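Local coordinates for aminopeptidase N (Francisella tularensis subsp. tularensis, PDB 5DLL), which removes N-terminal amino acids, preferably alanine, from peptides as a zinc-dependent M1-family aminopeptidase, and is probably involved in degrading intracellular peptides, at residues R338-T343 against I399-H404; N441-S446 against V513-E518; Q699-A704 against I730-N735; N735-R738 against L742-N745. All coordinates share one frame; numbering follows the deposited sequence.

Contact 1. Residues R338-T343 against I399-H404; sequences RDQEFT and IIRMIH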
loop_
_atom_site.group_PDB
_atom_site.type_symbol
_atom_site.label_atom_id
_atom_site.label_comp_id
_atom_site.label_asym_id
_atom_site.label_seq_id
_atom_site.Cartn_x
_atom_site.Cartn_y
_atom_site.Cartn_z
ATOM N N ARG A 338 -3.854 -1.439 10.616
ATOM C CA ARG A 338 -4.906 -0.529 11.034
ATOM C C ARG A 338 -5.650 0.090 9.851
ATOM O O ARG A 338 -6.876 0.123 9.855
ATOM C CB ARG A 338 -4.335 0.557 11.933
ATOM C CG ARG A 338 -3.795 0.018 13.246
ATOM C CD ARG A 338 -3.114 1.124 14.024
ATOM N NE ARG A 338 -4.104 2.083 14.504
ATOM C CZ ARG A 338 -3.827 3.300 14.957
ATOM N NH1 ARG A 338 -2.582 3.747 14.991
ATOM N NH2 ARG A 338 -4.807 4.077 15.371
ATOM N N ASP A 339 -4.922 0.558 8.841
ATOM C CA ASP A 339 -5.560 1.157 7.657
ATOM C C ASP A 339 -6.432 0.150 6.898
ATOM O O ASP A 339 -7.471 0.520 6.353
ATOM C CB ASP A 339 -4.531 1.841 6.720
ATOM C CG ASP A 339 -4.115 0.973 5.514
ATOM O OD1 ASP A 339 -2.903 0.712 5.364
ATOM O OD2 ASP A 339 -4.982 0.584 4.697
ATOM N N GLN A 340 -6.019 -1.114 6.857
ATOM C CA GLN A 340 -6.804 -2.125 6.146
ATOM C C GLN A 340 -8.007 -2.591 6.973
ATOM O O GLN A 340 -9.010 -3.033 6.417
ATOM C CB GLN A 340 -5.926 -3.287 5.656
ATOM C CG GLN A 340 -5.214 -4.101 6.718
ATOM C CD GLN A 340 -4.129 -5.000 6.134
ATOM O OE1 GLN A 340 -3.549 -4.697 5.086
ATOM N NE2 GLN A 340 -3.837 -6.109 6.819
ATOM N N GLU A 341 -7.913 -2.460 8.296
ATOM C CA GLU A 341 -9.063 -2.661 9.193
ATOM C C GLU A 341 -10.058 -1.507 9.135
ATOM O O GLU A 341 -11.264 -1.710 9.257
ATOM C CB GLU A 341 -8.593 -2.822 10.640
ATOM C CG GLU A 341 -7.949 -4.162 10.937
ATOM C CD GLU A 341 -8.927 -5.309 10.821
ATOM O OE1 GLU A 341 -10.077 -5.177 11.294
ATOM O OE2 GLU A 341 -8.546 -6.349 10.251
ATOM N N PHE A 342 -9.533 -0.298 8.988
ATOM C CA PHE A 342 -10.341 0.914 8.868
ATOM C C PHE A 342 -11.177 0.844 7.607
ATOM O O PHE A 342 -12.394 1.026 7.639
ATOM C CB PHE A 342 -9.407 2.126 8.842
ATOM C CG PHE A 342 -10.059 3.418 8.426
ATOM C CD1 PHE A 342 -11.152 3.918 9.112
ATOM C CD2 PHE A 342 -9.522 4.173 7.382
ATOM C CE1 PHE A 342 -11.729 5.125 8.743
ATOM C CE2 PHE A 342 -10.090 5.380 7.009
ATOM C CZ PHE A 342 -11.197 5.857 7.692
ATOM N N THR A 343 -10.512 0.557 6.495
ATOM C CA THR A 343 -11.192 0.377 5.221
ATOM C C THR A 343 -12.202 -0.785 5.252
ATOM O O THR A 343 -13.264 -0.689 4.641
ATOM C CB THR A 343 -10.165 0.204 4.088
ATOM O OG1 THR A 343 -9.492 1.449 3.896
ATOM C CG2 THR A 343 -10.828 -0.197 2.773
ATOM N N ILE A 399 1.453 -10.377 10.013
ATOM C CA ILE A 399 1.974 -10.880 11.286
ATOM C C ILE A 399 1.226 -10.250 12.464
ATOM O O ILE A 399 0.931 -10.927 13.455
ATOM C CB ILE A 399 3.493 -10.628 11.429
ATOM C CG1 ILE A 399 4.274 -11.383 10.345
ATOM C CG2 ILE A 399 3.991 -11.049 12.807
ATOM C CD1 ILE A 399 4.136 -12.890 10.373
ATOM N N ILE A 400 0.918 -8.962 12.347
ATOM C CA ILE A 400 0.131 -8.262 13.360
ATOM C C ILE A 400 -1.309 -8.776 13.378
ATOM O O ILE A 400 -1.915 -8.909 14.443
ATOM C CB ILE A 400 0.199 -6.741 13.132
ATOM C CG1 ILE A 400 1.565 -6.232 13.605
ATOM C CG2 ILE A 400 -0.914 -6.011 13.871
ATOM C CD1 ILE A 400 2.165 -5.163 12.727
ATOM N N ARG A 401 -1.838 -9.075 12.195
ATOM C CA ARG A 401 -3.159 -9.677 12.054
ATOM C C ARG A 401 -3.228 -11.077 12.668
ATOM O O ARG A 401 -4.253 -11.464 13.223
ATOM C CB ARG A 401 -3.550 -9.731 10.574
ATOM C CG ARG A 401 -4.910 -10.349 10.305
ATOM C CD ARG A 401 -5.276 -10.255 8.834
ATOM N NE ARG A 401 -5.487 -8.872 8.416
ATOM C CZ ARG A 401 -6.571 -8.151 8.689
ATOM N NH1 ARG A 401 -7.574 -8.660 9.398
ATOM N NH2 ARG A 401 -6.654 -6.903 8.257
ATOM N N MET A 402 -2.141 -11.833 12.559
ATOM C CA MET A 402 -2.067 -13.169 13.155
ATOM C C MET A 402 -2.154 -13.146 14.680
ATOM O O MET A 402 -2.602 -14.118 15.289
ATOM C CB MET A 402 -0.784 -13.887 12.728
ATOM C CG MET A 402 -0.949 -14.759 11.495
ATOM S SD MET A 402 0.626 -15.359 10.864
ATOM C CE MET A 402 1.204 -16.322 12.251
ATOM N N ILE A 403 -1.713 -12.048 15.291
ATOM C CA ILE A 403 -1.830 -11.869 16.739
ATOM C C ILE A 403 -3.267 -11.487 17.095
ATOM O O ILE A 403 -3.787 -11.904 18.131
ATOM C CB ILE A 403 -0.858 -10.794 17.271
ATOM C CG1 ILE A 403 0.594 -11.150 16.922
ATOM C CG2 ILE A 403 -0.993 -10.664 18.780
ATOM C CD1 ILE A 403 1.578 -10.016 17.123
ATOM N N HIS A 404 -3.900 -10.690 16.238
ATOM C CA HIS A 404 -5.324 -10.401 16.364
ATOM C C HIS A 404 -6.142 -11.697 16.335
ATOM O O HIS A 404 -7.062 -11.872 17.131
ATOM C CB HIS A 404 -5.785 -9.464 15.243
ATOM C CG HIS A 404 -7.203 -9.011 15.384
ATOM N ND1 HIS A 404 -8.276 -9.798 15.021
ATOM C CD2 HIS A 404 -7.727 -7.855 15.852
ATOM C CE1 HIS A 404 -9.399 -9.146 15.261
ATOM N NE2 HIS A 404 -9.093 -7.963 15.763
#
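Arg401 carries this contact, reaching from helix 390-423 to the side chains of Gln340 and Glu341, consecutive residues of helix 328-346. Its CG is anti to the backbone N (chi1 180°) and the chain runs straight as far as CD, then bends at chi3, which turns the guanidinium edge toward Glu341 and Gln340. One carboxylate oxygen does the ionic work: Glu341 OE2 lies 2.6 Å from Arg401 NH1 in a salt bridge and hydrogen bond, and 2.8 Å from Arg401 NH2 in a weak, more bent bond. The group is therefore not paired oxygen for nitrogen with the arginine; the carboxylate and guanidinium planes stand 41° apart, and a single oxygen is shared by the two terminal nitrogens. Gln340 points against Arg401 at the neighbouring edge, on the NE and NH2 side, its CG in the guanidinium plane and 3.5 Å from Arg401 NH2. The second oxygen of Glu341, OE1, is bridged to Arg252 and Arg349, and three arginines sharing one buried carboxylate would be expected to keep it ionised. The pair lies in the M1 peptidase domain: helix 328-346 also carries the zinc ligand Glu332, and Asp339 OD1 bonds the ND1 of zinc-binding His309. The salt bridge joins helix 390-423 to helix 328-346, with helix 236-253 alongside, supplying Arg252 and Trp248 beside Glu341, and helix 349-369, whose Lys352 and Asp356 pack on Gln340.

Contact 2. Residues N441-S446 against V513-E518; sequences NNRDFS and VIELKE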
loop_
_atom_site.group_PDB
_atom_site.type_symbol
_atom_site.label_atom_id
_atom_site.label_comp_id
_atom_site.label_asym_id
_atom_site.label_seq_id
_atom_site.Cartn_x
_atom_site.Cartn_y
_atom_site.Cartn_z
ATOM N N ASN A 441 -2.345 -10.336 27.869
ATOM C CA ASN A 441 -3.247 -11.479 27.753
ATOM C C ASN A 441 -2.707 -12.754 28.390
ATOM O O ASN A 441 -3.121 -13.855 28.031
ATOM C CB ASN A 441 -3.565 -11.715 26.280
ATOM C CG ASN A 441 -4.369 -10.586 25.687
ATOM O OD1 ASN A 441 -5.582 -10.524 25.870
ATOM N ND2 ASN A 441 -3.698 -9.669 24.998
ATOM N N ASN A 442 -1.792 -12.606 29.343
ATOM C CA ASN A 442 -1.337 -13.733 30.147
ATOM C C ASN A 442 -0.956 -14.919 29.255
ATOM O O ASN A 442 -1.479 -16.021 29.407
ATOM C CB ASN A 442 -2.444 -14.115 31.144
ATOM C CG ASN A 442 -1.937 -14.954 32.305
ATOM O OD1 ASN A 442 -0.732 -15.055 32.539
ATOM N ND2 ASN A 442 -2.865 -15.552 33.050
ATOM N N ARG A 443 -0.043 -14.674 28.320
ATOM C CA ARG A 443 0.284 -15.649 27.283
ATOM C C ARG A 443 1.764 -15.626 26.890
ATOM O O ARG A 443 2.470 -14.643 27.143
ATOM C CB ARG A 443 -0.583 -15.371 26.062
ATOM C CG ARG A 443 -0.800 -16.567 25.165
ATOM C CD ARG A 443 -2.062 -16.376 24.358
ATOM N NE ARG A 443 -2.239 -17.435 23.377
ATOM C CZ ARG A 443 -3.273 -17.519 22.546
ATOM N NH1 ARG A 443 -4.239 -16.601 22.576
ATOM N NH2 ARG A 443 -3.341 -18.525 21.681
ATOM N N ASP A 444 2.222 -16.718 26.277
ATOM C CA ASP A 444 3.620 -16.875 25.870
ATOM C C ASP A 444 3.745 -16.899 24.343
ATOM O O ASP A 444 3.347 -17.876 23.697
ATOM C CB ASP A 444 4.205 -18.162 26.468
ATOM C CG ASP A 444 5.718 -18.247 26.317
ATOM O OD1 ASP A 444 6.410 -17.252 26.622
ATOM O OD2 ASP A 444 6.217 -19.314 25.901
ATOM N N PHE A 445 4.302 -15.821 23.783
ATOM C CA PHE A 445 4.547 -15.705 22.341
ATOM C C PHE A 445 6.047 -15.741 22.016
ATOM O O PHE A 445 6.528 -14.946 21.211
ATOM C CB PHE A 445 3.946 -14.400 21.795
ATOM C CG PHE A 445 2.440 -14.366 21.778
ATOM C CD1 PHE A 445 1.710 -15.380 21.171
ATOM C CD2 PHE A 445 1.754 -13.292 22.330
ATOM C CE1 PHE A 445 0.325 -15.335 21.144
ATOM C CE2 PHE A 445 0.372 -13.240 22.304
ATOM C CZ PHE A 445 -0.345 -14.262 21.710
ATOM N N SER A 446 6.784 -16.659 22.632
ATOM C CA SER A 446 8.218 -16.789 22.361
ATOM C C SER A 446 8.468 -17.406 20.986
ATOM O O SER A 446 9.351 -16.955 20.255
ATOM C CB SER A 446 8.913 -17.617 23.447
ATOM O OG SER A 446 9.136 -16.836 24.608
ATOM N N VAL A 513 -10.300 -21.395 16.491
ATOM C CA VAL A 513 -8.941 -21.216 15.981
ATOM C C VAL A 513 -8.038 -22.242 16.665
ATOM O O VAL A 513 -7.978 -22.291 17.895
ATOM C CB VAL A 513 -8.401 -19.798 16.276
ATOM C CG1 VAL A 513 -6.969 -19.649 15.772
ATOM C CG2 VAL A 513 -9.306 -18.735 15.661
ATOM N N ILE A 514 -7.355 -23.067 15.873
ATOM C CA ILE A 514 -6.362 -24.003 16.411
ATOM C C ILE A 514 -4.955 -23.552 16.015
ATOM O O ILE A 514 -4.786 -22.744 15.097
ATOM C CB ILE A 514 -6.619 -25.468 15.980
ATOM C CG1 ILE A 514 -6.578 -25.628 14.457
ATOM C CG2 ILE A 514 -7.954 -25.951 16.527
ATOM C CD1 ILE A 514 -6.521 -27.070 14.003
ATOM N N GLU A 515 -3.953 -24.081 16.712
ATOM C CA GLU A 515 -2.580 -23.605 16.576
ATOM C C GLU A 515 -1.632 -24.721 16.172
ATOM O O GLU A 515 -1.766 -25.852 16.634
ATOM C CB GLU A 515 -2.123 -22.976 17.893
ATOM C CG GLU A 515 -2.805 -21.646 18.176
ATOM C CD GLU A 515 -2.888 -21.317 19.653
ATOM O OE1 GLU A 515 -1.969 -21.687 20.413
ATOM O OE2 GLU A 515 -3.878 -20.674 20.052
ATOM N N LEU A 516 -0.682 -24.387 15.301
ATOM C CA LEU A 516 0.371 -25.311 14.890
ATOM C C LEU A 516 1.729 -24.747 15.306
ATOM O O LEU A 516 2.294 -23.897 14.618
ATOM C CB LEU A 516 0.316 -25.538 13.379
ATOM C CG LEU A 516 1.386 -26.445 12.771
ATOM C CD1 LEU A 516 1.297 -27.854 13.337
ATOM C CD2 LEU A 516 1.247 -26.462 11.256
ATOM N N LYS A 517 2.236 -25.233 16.440
ATOM C CA LYS A 517 3.495 -24.762 17.017
ATOM C C LYS A 517 4.610 -25.786 16.830
ATOM O O LYS A 517 5.588 -25.781 17.576
ATOM C CB LYS A 517 3.316 -24.509 18.517
ATOM C CG LYS A 517 2.124 -23.647 18.886
ATOM C CD LYS A 517 2.067 -23.451 20.388
ATOM C CE LYS A 517 0.756 -22.823 20.816
ATOM N NZ LYS A 517 0.747 -22.467 22.261
ATOM N N GLU A 518 4.471 -26.649 15.828
ATOM C CA GLU A 518 5.310 -27.836 15.715
ATOM C C GLU A 518 5.492 -28.205 14.245
ATOM O O GLU A 518 4.712 -27.777 13.393
ATOM C CB GLU A 518 4.648 -28.984 16.488
ATOM C CG GLU A 518 5.564 -30.137 16.869
ATOM C CD GLU A 518 4.874 -31.161 17.759
ATOM O OE1 GLU A 518 4.131 -30.758 18.680
ATOM O OE2 GLU A 518 5.077 -32.375 17.543
#
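Across this contact everything comes down to a single meeting of opposite charges, Arg443 with Glu515, with no apolar packing between the two segments. Arg443 NH2 lies 2.7 Å from Glu515 OE2 in a salt bridge. The two side chains approach from opposite directions, and the acid reaches the edge of the guanidinium near its plane, although the two flat groups are turned 35° from each other. The other oxygen stands farther off, with Glu515 OE1 3.7 Å from Arg443 NH2, so the pairing is one-sided. Arg443 spans the gap because its chain is extended from CG to NE; its CG passes over one face of the Phe445 ring, offset toward the rim. Behind the salt bridge, Arg443 NH1 bonds the carbonyl oxygen of Leu406 on helix 390-423, which would help fix the rotation of the guanidinium. Arg443 closes the Schellman motif that ends helix 430-439 of the M1 peptidase domain: its N bonds Ala438 O, and Asn442, at positive phi, is the C-prime residue. Glu515, by contrast, lies on strand 508-516, an outermost strand of a three-stranded antiparallel sheet in the Ig-like domain. Backbone bonds join that strand to strand 495-502, Ile514 with Val497 and Leu516 with Ile495. Lys517 completes a charge network at the protein surface: its NZ is 3.4 Å from Glu515 OE1, so the carboxylate lies between two cations whose nearest nitrogens, Arg443 NH2 and Lys517 NZ, remain 5.7 Å apart.

Contact 3. Residues Q699-A704 against I730-N735; sequences QLFDNA and INEFYN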
loop_
_atom_site.group_PDB
_atom_site.type_symbol
_atom_site.label_atom_id
_atom_site.label_comp_id
_atom_site.label_asym_id
_atom_site.label_seq_id
_atom_site.Cartn_x
_atom_site.Cartn_y
_atom_site.Cartn_z
ATOM N N GLN A 699 -26.691 2.654 -23.273
ATOM C CA GLN A 699 -27.576 3.527 -22.501
ATOM C C GLN A 699 -26.892 3.995 -21.221
ATOM O O GLN A 699 -26.916 5.185 -20.903
ATOM C CB GLN A 699 -28.902 2.832 -22.173
ATOM C CG GLN A 699 -29.810 2.615 -23.377
ATOM C CD GLN A 699 -30.198 3.911 -24.074
ATOM O OE1 GLN A 699 -30.797 4.803 -23.468
ATOM N NE2 GLN A 699 -29.860 4.016 -25.357
ATOM N N LEU A 700 -26.277 3.059 -20.500
ATOM C CA LEU A 700 -25.546 3.374 -19.271
ATOM C C LEU A 700 -24.489 4.433 -19.538
ATOM O O LEU A 700 -24.311 5.363 -18.750
ATOM C CB LEU A 700 -24.883 2.113 -18.703
ATOM C CG LEU A 700 -24.147 2.224 -17.361
ATOM C CD1 LEU A 700 -25.010 2.908 -16.312
ATOM C CD2 LEU A 700 -23.720 0.845 -16.882
ATOM N N PHE A 701 -23.798 4.275 -20.664
ATOM C CA PHE A 701 -22.827 5.247 -21.140
ATOM C C PHE A 701 -23.441 6.642 -21.249
ATOM O O PHE A 701 -22.873 7.611 -20.751
ATOM C CB PHE A 701 -22.281 4.806 -22.504
ATOM C CG PHE A 701 -21.094 5.597 -22.970
ATOM C CD1 PHE A 701 -19.883 5.505 -22.302
ATOM C CD2 PHE A 701 -21.182 6.420 -24.087
ATOM C CE1 PHE A 701 -18.783 6.226 -22.729
ATOM C CE2 PHE A 701 -20.084 7.143 -24.521
ATOM C CZ PHE A 701 -18.884 7.048 -23.841
ATOM N N ASP A 702 -24.603 6.739 -21.890
ATOM C CA ASP A 702 -25.254 8.034 -22.113
ATOM C C ASP A 702 -25.910 8.607 -20.856
ATOM O O ASP A 702 -25.993 9.825 -20.706
ATOM C CB ASP A 702 -26.313 7.923 -23.216
ATOM C CG ASP A 702 -25.737 7.450 -24.536
ATOM O OD1 ASP A 702 -24.643 7.916 -24.921
ATOM O OD2 ASP A 702 -26.388 6.612 -25.194
ATOM N N ASN A 703 -26.376 7.734 -19.964
ATOM C CA ASN A 703 -27.196 8.150 -18.826
ATOM C C ASN A 703 -26.465 8.269 -17.489
ATOM O O ASN A 703 -26.977 8.912 -16.573
ATOM C CB ASN A 703 -28.372 7.183 -18.656
ATOM C CG ASN A 703 -29.226 7.075 -19.904
ATOM O OD1 ASN A 703 -29.359 8.032 -20.666
ATOM N ND2 ASN A 703 -29.811 5.901 -20.121
ATOM N N ALA A 704 -25.290 7.651 -17.367
ATOM C CA ALA A 704 -24.555 7.624 -16.092
ATOM C C ALA A 704 -24.372 9.025 -15.511
ATOM O O ALA A 704 -24.058 9.964 -16.243
ATOM C CB ALA A 704 -23.201 6.953 -16.269
ATOM N N ILE A 730 -14.870 5.782 -28.061
ATOM C CA ILE A 730 -13.550 6.383 -27.888
ATOM C C ILE A 730 -13.650 7.892 -28.103
ATOM O O ILE A 730 -13.183 8.672 -27.273
ATOM C CB ILE A 730 -12.512 5.760 -28.853
ATOM C CG1 ILE A 730 -12.200 4.318 -28.432
ATOM C CG2 ILE A 730 -11.217 6.563 -28.872
ATOM C CD1 ILE A 730 -11.452 3.512 -29.475
ATOM N N ASN A 731 -14.283 8.287 -29.207
ATOM C CA ASN A 731 -14.450 9.702 -29.553
ATOM C C ASN A 731 -15.387 10.426 -28.596
ATOM O O ASN A 731 -15.048 11.492 -28.079
ATOM C CB ASN A 731 -14.993 9.851 -30.978
ATOM C CG ASN A 731 -14.071 9.255 -32.026
ATOM O OD1 ASN A 731 -12.887 9.013 -31.776
ATOM N ND2 ASN A 731 -14.617 9.012 -33.212
ATOM N N GLU A 732 -16.568 9.839 -28.383
ATOM C CA GLU A 732 -17.576 10.385 -27.469
ATOM C C GLU A 732 -16.992 10.610 -26.071
ATOM O O GLU A 732 -17.231 11.653 -25.466
ATOM C CB GLU A 732 -18.816 9.473 -27.395
ATOM C CG GLU A 732 -19.750 9.560 -28.605
ATOM C CD GLU A 732 -20.806 8.452 -28.658
ATOM O OE1 GLU A 732 -21.300 8.151 -29.767
ATOM O OE2 GLU A 732 -21.156 7.877 -27.604
ATOM N N PHE A 733 -16.216 9.648 -25.574
ATOM C CA PHE A 733 -15.563 9.780 -24.266
ATOM C C PHE A 733 -14.533 10.915 -24.274
ATOM O O PHE A 733 -14.465 11.698 -23.327
ATOM C CB PHE A 733 -14.896 8.461 -23.856
ATOM C CG PHE A 733 -14.502 8.390 -22.400
ATOM C CD1 PHE A 733 -13.315 8.954 -21.951
ATOM C CD2 PHE A 733 -15.308 7.734 -21.479
ATOM C CE1 PHE A 733 -12.950 8.874 -20.614
ATOM C CE2 PHE A 733 -14.945 7.652 -20.142
ATOM C CZ PHE A 733 -13.766 8.222 -19.710
ATOM N N TYR A 734 -13.740 11.005 -25.341
ATOM C CA TYR A 734 -12.715 12.044 -25.443
ATOM C C TYR A 734 -13.339 13.428 -25.494
ATOM O O TYR A 734 -12.896 14.329 -24.784
ATOM C CB TYR A 734 -11.825 11.839 -26.671
ATOM C CG TYR A 734 -10.584 12.715 -26.671
ATOM C CD1 TYR A 734 -9.563 12.506 -25.745
ATOM C CD2 TYR A 734 -10.430 13.751 -27.594
ATOM C CE1 TYR A 734 -8.425 13.301 -25.737
ATOM C CE2 TYR A 734 -9.293 14.553 -27.595
ATOM C CZ TYR A 734 -8.291 14.325 -26.664
ATOM O OH TYR A 734 -7.155 15.113 -26.653
ATOM N N ASN A 735 -14.364 13.587 -26.331
ATOM C CA ASN A 735 -15.081 14.863 -26.472
ATOM C C ASN A 735 -15.525 15.444 -25.129
ATOM O O ASN A 735 -15.420 16.651 -24.902
ATOM C CB ASN A 735 -16.312 14.704 -27.380
ATOM C CG ASN A 735 -15.947 14.468 -28.838
ATOM O OD1 ASN A 735 -14.908 14.927 -29.319
ATOM N ND2 ASN A 735 -16.812 13.752 -29.553
#
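The ring of Phe701 is driven edge-first into the side of helix 730-735, where it meets Glu732 along one part of its rim and Phe733 along another. Glu732 OE2 lies near the ring plane, 3.3 Å from Phe701 CE2, and Glu732 CB is in that plane too, 3.9 Å from the same carbon. An acid at the rim faces the slightly positive C-H edge of the aromatic ring, an orientation that should be mildly favourable. On the other flank Phe701 CE1 is 4.0 Å from Phe733 CD2; each ring offers an edge to the other and the side chains cross at about a right angle, so the pair packs rim to rim without stacking. A chi1 of -169° swings the Phe701 ring away from its own backbone nitrogen and straight across the gap, while the extended Glu732 chain crosses it obliquely. Asp702 stands close by, its OD1 4.4 Å from Glu732 OE2, a pairing of like charges that Arg736 should ease, since it makes a long, weak ion pair with Asp702 and a cation-pi contact with Phe701. Phe733 is positioned in turn by stacking on Phe714. The short helical segments run nearly parallel, 12° apart, but their axes come no closer than 12.2 Å, a gap bridged by long side chains. Within this ARM-repeat-like helical domain, helix 707-717 comes between them in sequence and packs Ala713 and Leu717 against Phe701, while Val743 of helix 741-752, the next helix in the chain, touches Phe733.

Contact 4. Residues N735-R738 against L742-N745; sequences NRWR and LVVN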
loop_
_atom_site.group_PDB
_atom_site.type_symbol
_atom_site.label_atom_id
_atom_site.label_comp_id
_atom_site.label_asym_id
_atom_site.label_seq_id
_atom_site.Cartn_x
_atom_site.Cartn_y
_atom_site.Cartn_z
ATOM N N ASN A 735 -14.364 13.587 -26.331
ATOM C CA ASN A 735 -15.081 14.863 -26.472
ATOM C C ASN A 735 -15.525 15.444 -25.129
ATOM O O ASN A 735 -15.420 16.651 -24.902
ATOM C CB ASN A 735 -16.312 14.704 -27.380
ATOM C CG ASN A 735 -15.947 14.468 -28.838
ATOM O OD1 ASN A 735 -14.908 14.927 -29.319
ATOM N ND2 ASN A 735 -16.812 13.752 -29.553
ATOM N N ARG A 736 -16.013 14.574 -24.247
ATOM C CA ARG A 736 -16.516 14.990 -22.940
ATOM C C ARG A 736 -15.390 15.368 -21.985
ATOM O O ARG A 736 -15.495 16.360 -21.260
ATOM C CB ARG A 736 -17.359 13.874 -22.313
ATOM C CG ARG A 736 -18.606 13.505 -23.107
ATOM C CD ARG A 736 -19.383 12.368 -22.452
ATOM N NE ARG A 736 -20.153 11.573 -23.415
ATOM C CZ ARG A 736 -21.131 10.719 -23.104
ATOM N NH1 ARG A 736 -21.504 10.529 -21.840
ATOM N NH2 ARG A 736 -21.753 10.050 -24.070
ATOM N N TRP A 737 -14.312 14.585 -21.997
ATOM C CA TRP A 737 -13.261 14.689 -20.976
ATOM C C TRP A 737 -11.884 15.085 -21.514
ATOM O O TRP A 737 -10.884 14.502 -21.114
ATOM C CB TRP A 737 -13.152 13.360 -20.218
ATOM C CG TRP A 737 -14.461 12.887 -19.679
ATOM C CD1 TRP A 737 -15.205 11.840 -20.137
ATOM C CD2 TRP A 737 -15.192 13.454 -18.584
ATOM N NE1 TRP A 737 -16.349 11.714 -19.389
ATOM C CE2 TRP A 737 -16.367 12.694 -18.429
ATOM C CE3 TRP A 737 -14.962 14.530 -17.714
ATOM C CZ2 TRP A 737 -17.317 12.975 -17.441
ATOM C CZ3 TRP A 737 -15.908 14.810 -16.733
ATOM C CH2 TRP A 737 -17.070 14.035 -16.607
ATOM N N ARG A 738 -11.834 16.074 -22.405
ATOM C CA ARG A 738 -10.564 16.682 -22.820
ATOM C C ARG A 738 -9.966 17.439 -21.642
ATOM O O ARG A 738 -8.781 17.319 -21.342
ATOM C CB ARG A 738 -10.773 17.679 -23.963
ATOM C CG ARG A 738 -11.281 17.088 -25.264
ATOM C CD ARG A 738 -11.797 18.180 -26.190
ATOM N NE ARG A 738 -12.326 17.629 -27.438
ATOM C CZ ARG A 738 -11.619 17.415 -28.549
ATOM N NH1 ARG A 738 -10.322 17.709 -28.612
ATOM N NH2 ARG A 738 -12.221 16.900 -29.616
ATOM N N LEU A 742 -6.689 13.560 -15.483
ATOM C CA LEU A 742 -6.814 12.292 -14.755
ATOM C C LEU A 742 -7.717 11.318 -15.508
ATOM O O LEU A 742 -7.449 10.117 -15.547
ATOM C CB LEU A 742 -7.362 12.520 -13.339
ATOM C CG LEU A 742 -6.372 12.968 -12.256
ATOM C CD1 LEU A 742 -5.733 14.314 -12.572
ATOM C CD2 LEU A 742 -7.062 13.023 -10.901
ATOM N N VAL A 743 -8.772 11.854 -16.116
ATOM C CA VAL A 743 -9.760 11.065 -16.853
ATOM C C VAL A 743 -9.247 10.658 -18.240
ATOM O O VAL A 743 -9.590 9.583 -18.742
ATOM C CB VAL A 743 -11.089 11.846 -16.992
ATOM C CG1 VAL A 743 -12.134 11.029 -17.745
ATOM C CG2 VAL A 743 -11.607 12.249 -15.616
ATOM N N VAL A 744 -8.432 11.515 -18.856
ATOM C CA VAL A 744 -7.800 11.192 -20.142
ATOM C C VAL A 744 -6.855 10.000 -19.975
ATOM O O VAL A 744 -6.756 9.155 -20.859
ATOM C CB VAL A 744 -7.021 12.392 -20.738
ATOM C CG1 VAL A 744 -6.291 11.986 -22.013
ATOM C CG2 VAL A 744 -7.953 13.559 -21.030
ATOM N N ASN A 745 -6.165 9.938 -18.840
ATOM C CA ASN A 745 -5.319 8.787 -18.520
ATOM C C ASN A 745 -6.113 7.480 -18.549
ATOM O O ASN A 745 -5.663 6.482 -19.113
ATOM C CB ASN A 745 -4.653 8.970 -17.150
ATOM C CG ASN A 745 -3.581 10.047 -17.158
ATOM O OD1 ASN A 745 -3.337 10.695 -18.179
ATOM N ND2 ASN A 745 -2.932 10.241 -16.013
#
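Trp737 meets Val743 with both its CB and one face of its indole. Val743 CG1 is 3.5 Å from Trp737 CB and stands over the five-membered ring in a CH-pi contact, 4.0 Å from the centroid and 29° off the normal. With Arg736 CB laid against the opposite indole face, near the rim, the ring lies between the last turn of helix 723-736 and the first turn of helix 741-752. Val743 presents this methyl because CG1 points trans to the valine's own nitrogen (chi1 -179°), whereas the tryptophan leaves toward Val743 and then carries the far end of its indole away. This is the short connection between consecutive helices of the ARM-repeat-like domain: Trp737 is the first residue to leave helical backbone angles. Beyond the ring the touching passes to the backbone, where the Val744 CG2 methyl lies beside the carbonyl oxygens of Trp737 and Arg738, 3.9 Å from Arg738 O. The Arg738 side chain turns the other way, and its NH2 makes a weak hydrogen bond back to Asn735 OD1. Met707 of helix 707-717 packs on both Trp737 and Val743, and Val743 also touches Thr294 in a loop of the M1 peptidase domain.

Overall arrangement
Contacts 1 and 2 lie in series along the chain, their centres about 18 Å apart, and both draw on helix 390-423: contact 1 uses Arg401 directly, while in contact 2 the same helix receives Arg443 through Leu406. Of the four, contact 1 lies nearest the metal site, with the side chain of Gln340 about 12 Å from the zinc ion and about 8 Å from that of His309. Contacts 3 and 4 lie in the C-terminal helical domain with centres about 11 Å apart; they share Asn735 and touch where Phe733 CE1 meets Val743 CG1 at 3.7 Å. Contact 3 is about 40 Å from contact 1 and about 56 Å from contact 2, centre to centre.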